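Local coordinates for protein fusolin (Anomala cuprea entomopoxvirus, PDB 4YN1) that forms the intracellular protein crystals known as viral spindles, which enhance virulence, and probably acts on chitin through a lytic polysaccharide monooxygenase-like domain, at residues C81-Q86 with V165-L170. Residues are numbered along the deposited sequence; the frame is centred on the assembly and turned at random.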
ATOM      1  N   CYS A  81      -9.718  -5.936 -17.344  1.00 20.79           N
ATOM      2  CA  CYS A  81      -9.194  -5.147 -18.473  1.00 21.43           C
ATOM      3  C   CYS A  81      -9.770  -3.742 -18.492  1.00 21.00           C
ATOM      4  O   CYS A  81      -9.049  -2.785 -18.762  1.00 19.45           O
ATOM      5  CB  CYS A  81      -9.453  -5.866 -19.790  1.00 24.15           C
ATOM      6  SG  CYS A  81      -8.641  -7.468 -19.886  1.00 29.36           S
ATOM      7  N   TRP A  82     -11.058  -3.604 -18.154  1.00 18.44           N
ATOM      8  CA  TRP A  82     -11.721  -2.309 -18.030  1.00 17.41           C
ATOM      9  C   TRP A  82     -11.061  -1.506 -16.873  1.00 17.41           C
ATOM     10  O   TRP A  82     -10.765  -0.325 -17.025  1.00 17.23           O
ATOM     11  CB  TRP A  82     -13.234  -2.486 -17.758  1.00 17.33           C
ATOM     12  CG  TRP A  82     -13.942  -1.200 -17.462  1.00 20.26           C
ATOM     13  CD1 TRP A  82     -14.368  -0.758 -16.249  1.00 22.75           C
ATOM     14  CD2 TRP A  82     -14.253  -0.163 -18.399  1.00 22.41           C
ATOM     15  NE1 TRP A  82     -14.935   0.485 -16.368  1.00 22.79           N
ATOM     16  CE2 TRP A  82     -14.867   0.883 -17.676  1.00 26.16           C
ATOM     17  CE3 TRP A  82     -14.140  -0.045 -19.796  1.00 26.35           C
ATOM     18  CZ2 TRP A  82     -15.361   2.033 -18.300  1.00 27.10           C
ATOM     19  CZ3 TRP A  82     -14.648   1.090 -20.414  1.00 28.82           C
ATOM     20  CH2 TRP A  82     -15.216   2.128 -19.665  1.00 29.32           C
ATOM     21  N   ILE A  83     -10.804  -2.156 -15.755  1.00 15.91           N
ATOM     22  CA  ILE A  83     -10.161  -1.490 -14.590  1.00 15.64           C
ATOM     23  C   ILE A  83      -8.761  -0.972 -14.966  1.00 19.11           C
ATOM     24  O   ILE A  83      -8.448   0.210 -14.804  1.00 17.53           O
ATOM     25  CB  ILE A  83     -10.108  -2.474 -13.395  1.00 18.17           C
ATOM     26  CG1 ILE A  83     -11.546  -2.849 -12.916  1.00 19.34           C
ATOM     27  CG2 ILE A  83      -9.222  -1.951 -12.232  1.00 18.59           C
ATOM     28  CD1 ILE A  83     -12.421  -1.741 -12.529  1.00 18.55           C
ATOM     29  N   LYS A  84      -7.955  -1.870 -15.507  1.00 19.72           N
ATOM     30  CA  LYS A  84      -6.570  -1.585 -15.901  1.00 20.65           C
ATOM     31  C   LYS A  84      -6.439  -0.469 -16.891  1.00 28.11           C
ATOM     32  O   LYS A  84      -5.466   0.270 -16.834  1.00 27.51           O
ATOM     33  CB  LYS A  84      -5.943  -2.823 -16.535  1.00 22.58           C
ATOM     34  CG  LYS A  84      -5.688  -3.969 -15.589  1.00 26.02           C
ATOM     35  CD  LYS A  84      -4.900  -5.059 -16.308  1.00 33.92           C
ATOM     36  CE  LYS A  84      -4.836  -6.297 -15.475  1.00 42.25           C
ATOM     37  NZ  LYS A  84      -3.992  -7.367 -16.101  1.00 34.67           N
ATOM     38  N   GLU A  85      -7.357  -0.377 -17.851  1.00 25.04           N
ATOM     39  CA  GLU A  85      -7.209   0.580 -18.932  1.00 26.87           C
ATOM     40  C   GLU A  85      -7.972   1.872 -18.743  1.00 30.27           C
ATOM     41  O   GLU A  85      -7.539   2.894 -19.258  1.00 31.46           O
ATOM     42  CB  GLU A  85      -7.583  -0.109 -20.267  1.00 28.56           C
ATOM     43  CG  GLU A  85      -6.863  -1.438 -20.529  1.00 38.83           C
ATOM     44  CD  GLU A  85      -5.394  -1.412 -20.909  1.00 67.12           C
ATOM     45  OE1 GLU A  85      -4.806  -2.510 -21.053  1.00 62.26           O
ATOM     46  OE2 GLU A  85      -4.816  -0.307 -21.025  1.00 67.86           O
ATOM     47  N   GLN A  86      -9.086   1.859 -18.019  1.00 24.65           N
ATOM     48  CA  GLN A  86      -9.900   3.061 -17.847  1.00 24.36           C
ATOM     49  C   GLN A  86     -10.135   3.532 -16.417  1.00 26.23           C
ATOM     50  O   GLN A  86     -10.436   4.707 -16.231  1.00 29.01           O
ATOM     51  CB  GLN A  86     -11.283   2.806 -18.458  1.00 26.96           C
ATOM     52  CG  GLN A  86     -11.269   2.371 -19.928  1.00 48.70           C
ATOM     53  CD  GLN A  86     -10.755   3.441 -20.864  1.00 61.08           C
ATOM     54  OE1 GLN A  86     -10.972   4.638 -20.653  1.00 48.17           O
ATOM     55  NE2 GLN A  86     -10.086   3.034 -21.940  1.00 61.31           N
ATOM     56  N   VAL A 165       4.229   0.848  -9.016  1.00 12.39           N
ATOM     57  CA  VAL A 165       3.312  -0.289  -8.968  1.00 12.31           C
ATOM     58  C   VAL A 165       2.377  -0.101 -10.190  1.00 15.48           C
ATOM     59  O   VAL A 165       1.749   0.943 -10.311  1.00 15.65           O
ATOM     60  CB  VAL A 165       2.518  -0.279  -7.643  1.00 15.08           C
ATOM     61  CG1 VAL A 165       1.384  -1.277  -7.675  1.00 15.86           C
ATOM     62  CG2 VAL A 165       3.437  -0.550  -6.464  1.00 15.84           C
ATOM     63  N   THR A 166       2.353  -1.055 -11.124  1.00 13.47           N
ATOM     64  CA  THR A 166       1.524  -0.957 -12.336  1.00 14.05           C
ATOM     65  C   THR A 166       0.967  -2.345 -12.617  1.00 14.91           C
ATOM     66  O   THR A 166       1.525  -3.345 -12.143  1.00 13.99           O
ATOM     67  CB  THR A 166       2.367  -0.442 -13.549  1.00 28.94           C
ATOM     68  OG1 THR A 166       3.382  -1.412 -13.829  1.00 33.46           O
ATOM     69  CG2 THR A 166       3.035   0.853 -13.276  1.00 37.60           C
ATOM     70  N   TRP A 167      -0.151  -2.413 -13.337  1.00 11.12           N
ATOM     71  CA  TRP A 167      -0.838  -3.693 -13.564  1.00 12.17           C
ATOM     72  C   TRP A 167       0.004  -4.810 -14.228  1.00 15.52           C
ATOM     73  O   TRP A 167      -0.004  -5.949 -13.737  1.00 14.41           O
ATOM     74  CB  TRP A 167      -2.156  -3.480 -14.299  1.00 12.19           C
ATOM     75  CG  TRP A 167      -3.151  -2.728 -13.481  1.00 12.49           C
ATOM     76  CD1 TRP A 167      -3.533  -1.421 -13.634  1.00 15.16           C
ATOM     77  CD2 TRP A 167      -3.877  -3.232 -12.355  1.00 12.44           C
ATOM     78  NE1 TRP A 167      -4.506  -1.111 -12.727  1.00 13.31           N
ATOM     79  CE2 TRP A 167      -4.762  -2.215 -11.946  1.00 15.67           C
ATOM     80  CE3 TRP A 167      -3.990  -4.496 -11.767  1.00 13.76           C
ATOM     81  CZ2 TRP A 167      -5.662  -2.394 -10.892  1.00 15.57           C
ATOM     82  CZ3 TRP A 167      -4.886  -4.674 -10.721  1.00 16.25           C
ATOM     83  CH2 TRP A 167      -5.688  -3.621 -10.279  1.00 16.61           C
ATOM     84  N   PRO A 168       0.844  -4.523 -15.228  1.00 14.00           N
ATOM     85  CA  PRO A 168       1.712  -5.603 -15.765  1.00 14.44           C
ATOM     86  C   PRO A 168       2.766  -6.125 -14.779  1.00 17.36           C
ATOM     87  O   PRO A 168       3.394  -7.155 -15.054  1.00 18.90           O
ATOM     88  CB  PRO A 168       2.353  -4.987 -16.999  1.00 17.20           C
ATOM     89  CG  PRO A 168       1.928  -3.599 -17.059  1.00 22.38           C
ATOM     90  CD  PRO A 168       1.031  -3.252 -15.944  1.00 16.69           C
ATOM     91  N   LEU A 169       2.971  -5.442 -13.616  1.00 11.81           N
ATOM     92  CA  LEU A 169       3.889  -5.925 -12.592  1.00 10.79           C
ATOM     93  C   LEU A 169       3.145  -6.569 -11.435  1.00 13.87           C
ATOM     94  O   LEU A 169       3.776  -6.840 -10.406  1.00 14.42           O
ATOM     95  CB  LEU A 169       4.774  -4.778 -12.075  1.00 11.39           C
ATOM     96  CG  LEU A 169       5.621  -4.058 -13.089  1.00 14.84           C
ATOM     97  CD1 LEU A 169       6.559  -3.054 -12.390  1.00 14.86           C
ATOM     98  CD2 LEU A 169       6.410  -5.054 -13.924  1.00 17.67           C
ATOM     99  N   LEU A 170       1.838  -6.850 -11.585  1.00 11.67           N
ATOM    100  CA  LEU A 170       1.003  -7.446 -10.514  1.00 11.51           C
ATOM    101  C   LEU A 170       0.437  -8.782 -10.942  1.00 15.78           C
ATOM    102  O   LEU A 170       0.157  -8.988 -12.115  1.00 16.52           O
ATOM    103  CB  LEU A 170      -0.147  -6.493 -10.158  1.00 11.33           C
ATOM    104  CG  LEU A 170       0.206  -5.225  -9.387  1.00 12.59           C
ATOM    105  CD1 LEU A 170      -0.984  -4.314  -9.347  1.00 13.81           C
ATOM    106  CD2 LEU A 170       0.667  -5.537  -7.998  1.00 13.23           C
TER
HETATM  107  O   HOH W   1      -2.354  -7.548 -13.825  1.00 32.86           O
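Lys84 lays the aliphatic part of its side chain over one face of the Trp167 indole. Lys84 CG makes the central contact, a CH-pi interaction 3.7 Å from the centroid of the five-membered ring of Trp167 and 18° off its normal. The closest approach, Lys84 CG to Trp167 CG at 3.5 Å, falls near the rim of that face, where the ring joins its own CB. Lys84 CG stands anti to the carbonyl carbon (chi1 -69°) and the chain beyond is extended, which carries Lys84 CD past the ring to lie 3.7 Å from Trp167 CB. On the six-membered ring, Ile83 adds a smaller apolar touch, its CG2 reaching Trp167 CZ2 at 3.8 Å from an oblique direction, while the end of the Ile83 side chain leads away from the indole. This carbon-to-carbon packing is the tight part of the contact; no direct hydrogen bond joins the two segments. On the looser side Lys84 is partly exposed and one water makes the bridge. Lys84 NZ gives a hydrogen bond to this water at 2.8 Å, and the water donates in turn to Trp167 O, also at 2.8 Å, so that the ammonium group meets the loop backbone through solvent. The same carbonyl O accepts the backbone N-H of Leu170, and two partners therefore grip it. The indole is fixed further by its NE1, hydrogen-bonded to Val88 O just beyond the helix, and by edge-to-face packing with Tyr152 and Tyr212. Helix 80-87 is thereby joined to the 3-10 turn that leads into strand 170-176, within the lytic polysaccharide monooxygenase-like domain. Ile83 goes on to meet Arg214 of strand 209-217, and Leu170 touches both tyrosines, which lie on the paired antiparallel strands 147-154 and 209-217 of the mixed sheet.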